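Local coordinates for sugar kinase, pfkB family (Thermotoga maritima, PDB 2AJR), which probably phosphorylates a sugar phosphate such as fructose 1-phosphate with ATP, as a pfkB-family kinase, and binds a magnesium ion, at residues R258-I263 / H324-R329; A294-A299 / K320-F325; G72-Y77 / G102-N107. All blocks are in the same frame, centred on the assembly; numbering follows the deposited sequence.

Interaction 1: R258-I263 / H324-R329; sequences RSKEEI and HFTVER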
loop_
_atom_site.group_PDB
_atom_site.type_symbol
_atom_site.label_atom_id
_atom_site.label_comp_id
_atom_site.label_asym_id
_atom_site.label_seq_id
_atom_site.Cartn_x
_atom_site.Cartn_y
_atom_site.Cartn_z
ATOM N N ARG A 258 32.746 6.687 -12.866
ATOM C CA ARG A 258 31.767 6.097 -13.785
ATOM C C ARG A 258 31.649 4.604 -13.599
ATOM O O ARG A 258 32.664 3.914 -13.463
ATOM C CB ARG A 258 32.192 6.297 -15.219
ATOM C CG ARG A 258 32.255 7.708 -15.702
ATOM C CD ARG A 258 32.516 7.641 -17.161
ATOM N NE ARG A 258 32.548 8.939 -17.800
ATOM C CZ ARG A 258 31.519 9.516 -18.412
ATOM N NH1 ARG A 258 30.321 8.934 -18.419
ATOM N NH2 ARG A 258 31.697 10.697 -19.010
ATOM N N SER A 259 30.416 4.102 -13.627
ATOM C CA SER A 259 30.199 2.666 -13.706
ATOM C C SER A 259 30.731 2.154 -15.047
ATOM O O SER A 259 30.398 2.707 -16.079
ATOM C CB SER A 259 28.713 2.342 -13.598
ATOM O OG SER A 259 28.479 0.982 -13.914
ATOM N N LYS A 260 31.565 1.116 -15.025
ATOM C CA LYS A 260 32.091 0.516 -16.259
ATOM C C LYS A 260 30.984 -0.067 -17.133
ATOM O O LYS A 260 31.171 -0.211 -18.334
ATOM C CB LYS A 260 33.117 -0.596 -15.960
ATOM C CG LYS A 260 34.529 -0.108 -15.556
ATOM C CD LYS A 260 35.579 -1.212 -15.615
ATOM C CE LYS A 260 36.847 -0.818 -14.851
ATOM N NZ LYS A 260 37.957 -1.853 -14.906
ATOM N N GLU A 261 29.849 -0.421 -16.537
ATOM C CA GLU A 261 28.795 -1.122 -17.263
ATOM C C GLU A 261 27.430 -0.530 -16.916
ATOM O O GLU A 261 27.301 0.195 -15.939
ATOM C CB GLU A 261 28.860 -2.627 -16.951
ATOM N N GLU A 262 26.419 -0.793 -17.738
ATOM C CA GLU A 262 25.073 -0.290 -17.459
ATOM C C GLU A 262 24.560 -1.013 -16.201
ATOM O O GLU A 262 24.810 -2.206 -15.997
ATOM C CB GLU A 262 24.130 -0.442 -18.681
ATOM C CG GLU A 262 22.625 -0.080 -18.428
ATOM C CD GLU A 262 22.332 1.435 -18.197
ATOM O OE1 GLU A 262 22.380 2.211 -19.177
ATOM O OE2 GLU A 262 22.020 1.850 -17.053
ATOM N N ILE A 263 23.923 -0.252 -15.328
ATOM C CA ILE A 263 23.333 -0.796 -14.126
ATOM C C ILE A 263 21.848 -1.041 -14.395
ATOM O O ILE A 263 21.277 -0.531 -15.358
ATOM C CB ILE A 263 23.541 0.127 -12.875
ATOM C CG1 ILE A 263 22.619 1.351 -12.875
ATOM C CG2 ILE A 263 24.995 0.574 -12.760
ATOM C CD1 ILE A 263 22.751 2.219 -14.066
ATOM N N HIS A 324 34.636 -2.489 -11.047
ATOM C CA HIS A 324 33.613 -2.128 -12.028
ATOM C C HIS A 324 33.356 -0.629 -12.127
ATOM O O HIS A 324 32.257 -0.229 -12.477
ATOM C CB HIS A 324 32.286 -2.830 -11.691
ATOM C CG HIS A 324 32.389 -4.322 -11.605
ATOM N ND1 HIS A 324 32.078 -5.026 -10.460
ATOM C CD2 HIS A 324 32.768 -5.244 -12.521
ATOM C CE1 HIS A 324 32.257 -6.316 -10.676
ATOM N NE2 HIS A 324 32.685 -6.476 -11.916
ATOM N N PHE A 325 34.348 0.199 -11.820
ATOM C CA PHE A 325 34.218 1.625 -12.073
ATOM C C PHE A 325 35.552 2.285 -12.349
ATOM O O PHE A 325 36.587 1.762 -11.968
ATOM C CB PHE A 325 33.464 2.328 -10.935
ATOM C CG PHE A 325 34.195 2.346 -9.624
ATOM C CD1 PHE A 325 35.122 3.342 -9.344
ATOM C CD2 PHE A 325 33.921 1.397 -8.651
ATOM C CE1 PHE A 325 35.789 3.377 -8.131
ATOM C CE2 PHE A 325 34.578 1.422 -7.421
ATOM C CZ PHE A 325 35.520 2.415 -7.164
ATOM N N THR A 326 35.522 3.424 -13.038
ATOM C CA THR A 326 36.731 4.186 -13.327
ATOM C C THR A 326 36.650 5.521 -12.626
ATOM O O THR A 326 35.572 5.969 -12.284
ATOM C CB THR A 326 36.977 4.400 -14.873
ATOM O OG1 THR A 326 35.862 5.052 -15.481
ATOM C CG2 THR A 326 37.228 3.069 -15.596
ATOM N N VAL A 327 37.800 6.141 -12.388
ATOM C CA VAL A 327 37.875 7.536 -11.948
ATOM C C VAL A 327 38.675 8.330 -12.981
ATOM O O VAL A 327 39.774 7.935 -13.357
ATOM C CB VAL A 327 38.587 7.698 -10.572
ATOM C CG1 VAL A 327 38.518 9.168 -10.109
ATOM C CG2 VAL A 327 37.999 6.755 -9.525
ATOM N N GLU A 328 38.126 9.441 -13.444
ATOM C CA GLU A 328 38.854 10.350 -14.330
ATOM C C GLU A 328 39.001 11.649 -13.564
ATOM O O GLU A 328 38.169 11.978 -12.702
ATOM C CB GLU A 328 38.068 10.623 -15.620
ATOM C CG GLU A 328 37.346 9.406 -16.205
ATOM C CD GLU A 328 36.569 9.734 -17.471
ATOM O OE1 GLU A 328 36.056 10.860 -17.558
ATOM O OE2 GLU A 328 36.495 8.867 -18.384
ATOM N N ARG A 329 40.048 12.395 -13.871
ATOM C CA ARG A 329 40.204 13.717 -13.297
ATOM C C ARG A 329 39.663 14.749 -14.262
ATOM O O ARG A 329 40.117 14.820 -15.411
ATOM C CB ARG A 329 41.661 14.012 -13.000
ATOM C CG ARG A 329 41.824 15.342 -12.349
ATOM C CD ARG A 329 42.835 15.290 -11.261
ATOM N NE ARG A 329 42.901 16.573 -10.579
ATOM C CZ ARG A 329 43.734 16.844 -9.582
ATOM N NH1 ARG A 329 44.595 15.931 -9.155
ATOM N NH2 ARG A 329 43.717 18.048 -9.025
#
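R258 and T326 face each other as an antiparallel hydrogen-bonded pair, the point where strand 254-259 takes on strand 325-329, the last strand of the chain and the outermost at this end of the large mixed sheet of the ribokinase-like fold. R258 N gives its hydrogen to T326 O at 3.0 Å, and T326 N returns one to R258 O at 2.9 Å. The next pair, S259 with F325, is non-hydrogen-bonded and turns its side chains to the other face of the sheet, toward helix 290-304.

Just past the strand end, K260 N adds one more bond, nearly straight (173°), reaching H324 O at 3.0 Å. From there the K260 side chain lies across the opposing backbone. Its CG comes within 3.8 Å of F325 N, and the extended chain then crosses T326 at about a right angle, K260 CE meeting T326 CG2 at 4.0 Å. T326 chi1 (57°) leaves CG2 beside the backbone N, where K260 CE meets it. K260 NZ finds a further, weak hydrogen bond at D323 O.

On the R258 side, CB rests 3.9 Å from T326 OG1, and the chain runs extended from CG to NE, passing at a slant the E328 carboxylate that lies beside NE. This ion pair is long and poorly aligned: the guanidinium and carboxylate planes are 67° apart, and R258 NE is 4.0 Å from E328 OE2.

Interaction 2: A294-A299 / K320-F325; sequences AKFGFA and KEYDHF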
loop_
_atom_site.group_PDB
_atom_site.type_symbol
_atom_site.label_atom_id
_atom_site.label_comp_id
_atom_site.label_asym_id
_atom_site.label_seq_id
_atom_site.Cartn_x
_atom_site.Cartn_y
_atom_site.Cartn_z
ATOM N N ALA A 294 34.344 8.903 -1.556
ATOM C CA ALA A 294 33.371 8.849 -2.648
ATOM C C ALA A 294 33.484 7.546 -3.450
ATOM O O ALA A 294 32.471 6.987 -3.865
ATOM C CB ALA A 294 33.526 10.045 -3.555
ATOM N N LYS A 295 34.711 7.066 -3.651
ATOM C CA LYS A 295 34.950 5.823 -4.399
ATOM C C LYS A 295 34.368 4.626 -3.680
ATOM O O LYS A 295 33.790 3.733 -4.300
ATOM C CB LYS A 295 36.452 5.592 -4.630
ATOM C CG LYS A 295 37.036 6.425 -5.790
ATOM C CD LYS A 295 38.565 6.495 -5.776
ATOM C CE LYS A 295 39.219 5.164 -6.164
ATOM N NZ LYS A 295 40.706 5.234 -6.104
ATOM N N PHE A 296 34.555 4.596 -2.368
ATOM C CA PHE A 296 34.017 3.520 -1.563
ATOM C C PHE A 296 32.490 3.624 -1.538
ATOM O O PHE A 296 31.790 2.611 -1.591
ATOM C CB PHE A 296 34.590 3.566 -0.146
ATOM C CG PHE A 296 34.244 2.361 0.688
ATOM C CD1 PHE A 296 35.012 1.214 0.619
ATOM C CD2 PHE A 296 33.157 2.379 1.537
ATOM C CE1 PHE A 296 34.700 0.104 1.381
ATOM C CE2 PHE A 296 32.842 1.279 2.303
ATOM C CZ PHE A 296 33.613 0.133 2.222
ATOM N N GLY A 297 31.979 4.850 -1.479
ATOM C CA GLY A 297 30.549 5.085 -1.538
ATOM C C GLY A 297 29.987 4.536 -2.831
ATOM O O GLY A 297 28.963 3.845 -2.824
ATOM N N PHE A 298 30.684 4.816 -3.934
ATOM C CA PHE A 298 30.236 4.405 -5.265
ATOM C C PHE A 298 30.204 2.887 -5.341
ATOM O O PHE A 298 29.260 2.320 -5.867
ATOM C CB PHE A 298 31.143 5.004 -6.364
ATOM C CG PHE A 298 30.544 4.957 -7.745
ATOM C CD1 PHE A 298 30.702 3.835 -8.550
ATOM C CD2 PHE A 298 29.813 6.026 -8.235
ATOM C CE1 PHE A 298 30.134 3.786 -9.818
ATOM C CE2 PHE A 298 29.247 5.989 -9.503
ATOM C CZ PHE A 298 29.412 4.870 -10.298
ATOM N N ALA A 299 31.223 2.238 -4.786
ATOM C CA ALA A 299 31.275 0.777 -4.719
ATOM C C ALA A 299 30.035 0.209 -4.026
ATOM O O ALA A 299 29.440 -0.752 -4.515
ATOM C CB ALA A 299 32.533 0.326 -3.998
ATOM N N LYS A 320 33.957 -6.219 -3.878
ATOM C CA LYS A 320 33.771 -6.855 -5.195
ATOM C C LYS A 320 33.516 -5.873 -6.337
ATOM O O LYS A 320 33.687 -6.211 -7.502
ATOM C CB LYS A 320 32.605 -7.851 -5.146
ATOM C CG LYS A 320 32.993 -9.231 -4.639
ATOM C CD LYS A 320 31.763 -10.046 -4.230
ATOM C CE LYS A 320 32.142 -11.485 -3.901
ATOM N NZ LYS A 320 31.127 -12.193 -3.051
ATOM N N GLU A 321 33.090 -4.668 -5.994
ATOM C CA GLU A 321 32.727 -3.683 -6.983
ATOM C C GLU A 321 33.884 -2.767 -7.340
ATOM O O GLU A 321 33.743 -1.938 -8.239
ATOM C CB GLU A 321 31.550 -2.839 -6.481
ATOM C CG GLU A 321 30.270 -3.626 -6.220
ATOM C CD GLU A 321 29.712 -4.304 -7.463
ATOM O OE1 GLU A 321 30.130 -3.964 -8.595
ATOM O OE2 GLU A 321 28.847 -5.190 -7.298
ATOM N N TYR A 322 35.024 -2.900 -6.660
ATOM C CA TYR A 322 36.166 -2.020 -6.957
ATOM C C TYR A 322 36.662 -2.195 -8.388
ATOM O O TYR A 322 37.292 -1.311 -8.956
ATOM C CB TYR A 322 37.290 -2.170 -5.920
ATOM C CG TYR A 322 37.314 -0.986 -4.969
ATOM C CD1 TYR A 322 36.454 -0.922 -3.858
ATOM C CD2 TYR A 322 38.156 0.107 -5.213
ATOM C CE1 TYR A 322 36.463 0.199 -3.001
ATOM C CE2 TYR A 322 38.175 1.224 -4.361
ATOM C CZ TYR A 322 37.331 1.267 -3.263
ATOM O OH TYR A 322 37.362 2.384 -2.447
ATOM N N ASP A 323 36.311 -3.331 -8.970
ATOM C CA ASP A 323 36.650 -3.682 -10.341
ATOM C C ASP A 323 35.825 -2.947 -11.408
ATOM O O ASP A 323 36.255 -2.818 -12.543
ATOM C CB ASP A 323 36.388 -5.186 -10.496
ATOM C CG ASP A 323 37.417 -5.884 -11.350
ATOM O OD1 ASP A 323 37.803 -5.339 -12.420
ATOM O OD2 ASP A 323 37.812 -7.003 -10.946
ATOM N N HIS A 324 34.636 -2.489 -11.047
ATOM C CA HIS A 324 33.613 -2.128 -12.028
ATOM C C HIS A 324 33.356 -0.629 -12.127
ATOM O O HIS A 324 32.257 -0.229 -12.477
ATOM C CB HIS A 324 32.286 -2.830 -11.691
ATOM C CG HIS A 324 32.389 -4.322 -11.605
ATOM N ND1 HIS A 324 32.078 -5.026 -10.460
ATOM C CD2 HIS A 324 32.768 -5.244 -12.521
ATOM C CE1 HIS A 324 32.257 -6.316 -10.676
ATOM N NE2 HIS A 324 32.685 -6.476 -11.916
ATOM N N PHE A 325 34.348 0.199 -11.820
ATOM C CA PHE A 325 34.218 1.625 -12.073
ATOM C C PHE A 325 35.552 2.285 -12.349
ATOM O O PHE A 325 36.587 1.762 -11.968
ATOM C CB PHE A 325 33.464 2.328 -10.935
ATOM C CG PHE A 325 34.195 2.346 -9.624
ATOM C CD1 PHE A 325 35.122 3.342 -9.344
ATOM C CD2 PHE A 325 33.921 1.397 -8.651
ATOM C CE1 PHE A 325 35.789 3.377 -8.131
ATOM C CE2 PHE A 325 34.578 1.422 -7.421
ATOM C CZ PHE A 325 35.520 2.415 -7.164
#
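E321 and Y322, in the loop between helix 315-319 and strand 325-329, and F325, which begins that strand, lie against K295, F296, F298 and A299 on helix 290-304. No hydrogen bond crosses the contact; rings and aliphatic carbons do the work.

The F325 ring enters beside the helix with its CG between the backbone N and the carbonyl carbon (chi1 67°). F325 CZ comes to 3.6 Å from K295 O, and F325 CE2 lies 4.1 Å from A299 CB. The CB and CG end of F325 meets F298, whose CE1 is 3.8 Å from F325 CB. The two side chains slide past each other in opposite directions, and their rings meet obliquely, planes at 59°.

In the fold, helix 290-304 packs on one face of the central sheet of this ribokinase-like kinase: F298 and F325 both touch I257 of strand 254-259. The Y322 and F296 side chains cross at about a right angle. F296 CD1 approaches the edge of the Y322 ring, 4.0 Å from Y322 CE1, while F325 CZ stands over one face of that ring, toward the rim. An alanine in place of F325 would remove the phenyl ring and probably leave a gap beside K295 O and A299 CB, and take away what stands over the Y322 face.

At the far end of the loop, E321 CG is 3.4 Å from A299 O. The E321 chain bends at chi2, and its carboxylate leads away from the helix. E321 OE1 accepts a 2.9 Å hydrogen bond from H324 ND1, arriving from above the carboxylate plane, and E321 OE2 forms a salt bridge with R306 NE.

Interaction 3: G72-Y77 / G102-N107; sequences GFVGGY and GETREN. With ACT (acetate ion), chain D.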
loop_
_atom_site.group_PDB
_atom_site.type_symbol
_atom_site.label_atom_id
_atom_site.label_comp_id
_atom_site.label_asym_id
_atom_site.label_seq_id
_atom_site.Cartn_x
_atom_site.Cartn_y
_atom_site.Cartn_z
ATOM N N GLY A 72 14.172 10.931 14.295
ATOM C CA GLY A 72 13.120 11.364 13.381
ATOM C C GLY A 72 11.734 11.376 14.024
ATOM O O GLY A 72 11.598 11.446 15.246
ATOM N N PHE A 73 10.694 11.311 13.197
ATOM C CA PHE A 73 9.330 11.228 13.703
ATOM C C PHE A 73 8.714 9.914 13.263
ATOM O O PHE A 73 8.889 9.517 12.133
ATOM C CB PHE A 73 8.477 12.376 13.169
ATOM C CG PHE A 73 9.005 13.735 13.500
ATOM C CD1 PHE A 73 8.928 14.223 14.796
ATOM C CD2 PHE A 73 9.560 14.536 12.520
ATOM C CE1 PHE A 73 9.418 15.482 15.115
ATOM C CE2 PHE A 73 10.053 15.801 12.838
ATOM C CZ PHE A 73 9.981 16.267 14.143
ATOM N N VAL A 74 7.994 9.242 14.155
ATOM C CA VAL A 74 7.219 8.081 13.785
ATOM C C VAL A 74 5.854 8.250 14.391
ATOM O O VAL A 74 5.692 8.993 15.365
ATOM C CB VAL A 74 7.844 6.786 14.303
ATOM C CG1 VAL A 74 9.266 6.648 13.777
ATOM C CG2 VAL A 74 7.803 6.734 15.839
ATOM N N GLY A 75 4.861 7.562 13.840
ATOM C CA GLY A 75 3.532 7.636 14.444
ATOM C C GLY A 75 2.588 6.529 14.076
ATOM O O GLY A 75 2.785 5.845 13.086
ATOM N N GLY A 76 1.547 6.373 14.883
ATOM C CA GLY A 76 0.486 5.402 14.625
ATOM C C GLY A 76 0.899 3.950 14.480
ATOM O O GLY A 76 1.948 3.530 14.965
ATOM N N TYR A 77 0.049 3.188 13.800
ATOM C CA TYR A 77 0.271 1.767 13.555
ATOM C C TYR A 77 1.534 1.493 12.751
ATOM O O TYR A 77 2.297 0.572 13.069
ATOM C CB TYR A 77 -0.904 1.174 12.782
ATOM C CG TYR A 77 -2.222 1.171 13.512
ATOM C CD1 TYR A 77 -2.399 0.429 14.693
ATOM C CD2 TYR A 77 -3.307 1.879 13.002
ATOM C CE1 TYR A 77 -3.628 0.406 15.344
ATOM C CE2 TYR A 77 -4.535 1.869 13.640
ATOM C CZ TYR A 77 -4.694 1.133 14.808
ATOM O OH TYR A 77 -5.934 1.149 15.413
ATOM N N GLY A 102 -0.655 10.537 14.159
ATOM C CA GLY A 102 -0.659 10.410 12.691
ATOM C C GLY A 102 0.220 9.267 12.258
ATOM O O GLY A 102 1.070 8.822 13.011
ATOM N N GLU A 103 0.017 8.799 11.034
ATOM C CA GLU A 103 0.674 7.592 10.560
ATOM C C GLU A 103 2.003 7.841 9.854
ATOM O O GLU A 103 2.100 8.702 8.980
ATOM C CB GLU A 103 -0.260 6.839 9.617
ATOM C CG GLU A 103 -1.509 6.287 10.309
ATOM C CD GLU A 103 -1.244 5.061 11.195
ATOM O OE1 GLU A 103 -0.307 4.298 10.890
ATOM O OE2 GLU A 103 -1.988 4.862 12.185
ATOM N N THR A 104 3.020 7.077 10.235
ATOM C CA THR A 104 4.217 6.984 9.439
ATOM C C THR A 104 3.824 6.459 8.054
ATOM O O THR A 104 3.042 5.527 7.936
ATOM C CB THR A 104 5.236 6.049 10.073
ATOM O OG1 THR A 104 5.748 6.652 11.270
ATOM C CG2 THR A 104 6.398 5.775 9.091
ATOM N N ARG A 105 4.361 7.057 7.005
ATOM C CA ARG A 105 3.922 6.715 5.664
ATOM C C ARG A 105 4.321 5.308 5.242
ATOM O O ARG A 105 5.339 4.790 5.669
ATOM C CB ARG A 105 4.458 7.733 4.667
ATOM C CG ARG A 105 5.967 7.696 4.446
ATOM C CD ARG A 105 6.460 9.082 4.266
ATOM N NE ARG A 105 7.897 9.197 4.038
ATOM C CZ ARG A 105 8.466 9.409 2.853
ATOM N NH1 ARG A 105 7.737 9.502 1.756
ATOM N NH2 ARG A 105 9.782 9.499 2.759
ATOM N N GLU A 106 3.500 4.671 4.426
ATOM C CA GLU A 106 3.914 3.439 3.782
ATOM C C GLU A 106 4.058 3.783 2.312
ATOM O O GLU A 106 3.092 4.204 1.690
ATOM C CB GLU A 106 2.907 2.306 3.992
ATOM C CG GLU A 106 3.355 0.957 3.352
ATOM C CD GLU A 106 2.345 -0.217 3.491
ATOM O OE1 GLU A 106 1.118 0.022 3.420
ATOM O OE2 GLU A 106 2.785 -1.389 3.639
ATOM N N ASN A 107 5.272 3.647 1.775
ATOM C CA ASN A 107 5.513 3.816 0.345
ATOM C C ASN A 107 5.441 2.486 -0.375
ATOM O O ASN A 107 5.687 1.430 0.218
ATOM C CB ASN A 107 6.869 4.477 0.089
ATOM C CG ASN A 107 6.914 5.903 0.590
ATOM O OD1 ASN A 107 5.880 6.501 0.898
ATOM N ND2 ASN A 107 8.105 6.445 0.699
HETATM C C ACT D . 12.687 5.410 0.843
HETATM O O ACT D . 11.401 5.341 0.661
HETATM O OXT ACT D . 13.333 4.339 1.102
HETATM C CH3 ACT D . 13.444 6.707 0.814
#
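T104 and E103 meet the backbone of G75 and Y77 through three hydrogen bonds, near where strand 68-75 of the central sheet passes into helix 76-89 and the chain enters strand 105-112 of the smaller four-stranded sheet. T104 is gripped twice: its OG1 accepts from G75 N at 2.9 Å, and its own N gives to G75 O at 3.1 Å. The third bond runs from Y77 N to E103 OE2, 3.1 Å, met on the syn side of the carboxylate. E103 reaches back because its chain bends at chi2 (-74°), and its OE1 takes the hydrogen of M78 N. Farther along, N107 ND2 makes a weak hydrogen bond to an acetate ion, probably from the crystallisation liquor.

Packing is close where glycines leave room. G75 CA touches G102 O at 3.1 Å, and a side chain on G75 would collide with that oxygen; one on G76 would strike E103 OE2. The Y77 and E103 side chains cross obliquely, Y77 CD2 being 3.4 Å from E103 OE2, with ring and carboxylate planes 25° apart.

Across the dimer, Y77 OH bonds to E84 of the second subunit and E106 forms a salt bridge with R25 of that subunit.

With both carboxylate oxygens of E103 taking N-H groups near the start of helix 76-89, its negative charge is probably steadied by the positive end of the helix dipole.

In the fold
Interactions 1 and 2 adjoin, their centres 8 Å apart, and share H324 and F325: one residue pairs the edge strand with its neighbour while its ring packs on helix 290-304. They touch directly as well, F298 CZ lying 3.6 Å from S259 N. The magnesium site of H267, A304, R307 and E309 lies a short way off; the side chain of E321 is about 11 Å from the ion, and that of S259 about 12 Å from that of H267. Interaction 3 lies across the chain's centre, its centre 38 Å from interaction 1 and 34 Å from interaction 2, at the subunit interface. Even so, interactions 1 and 3 both reach the same large sheet.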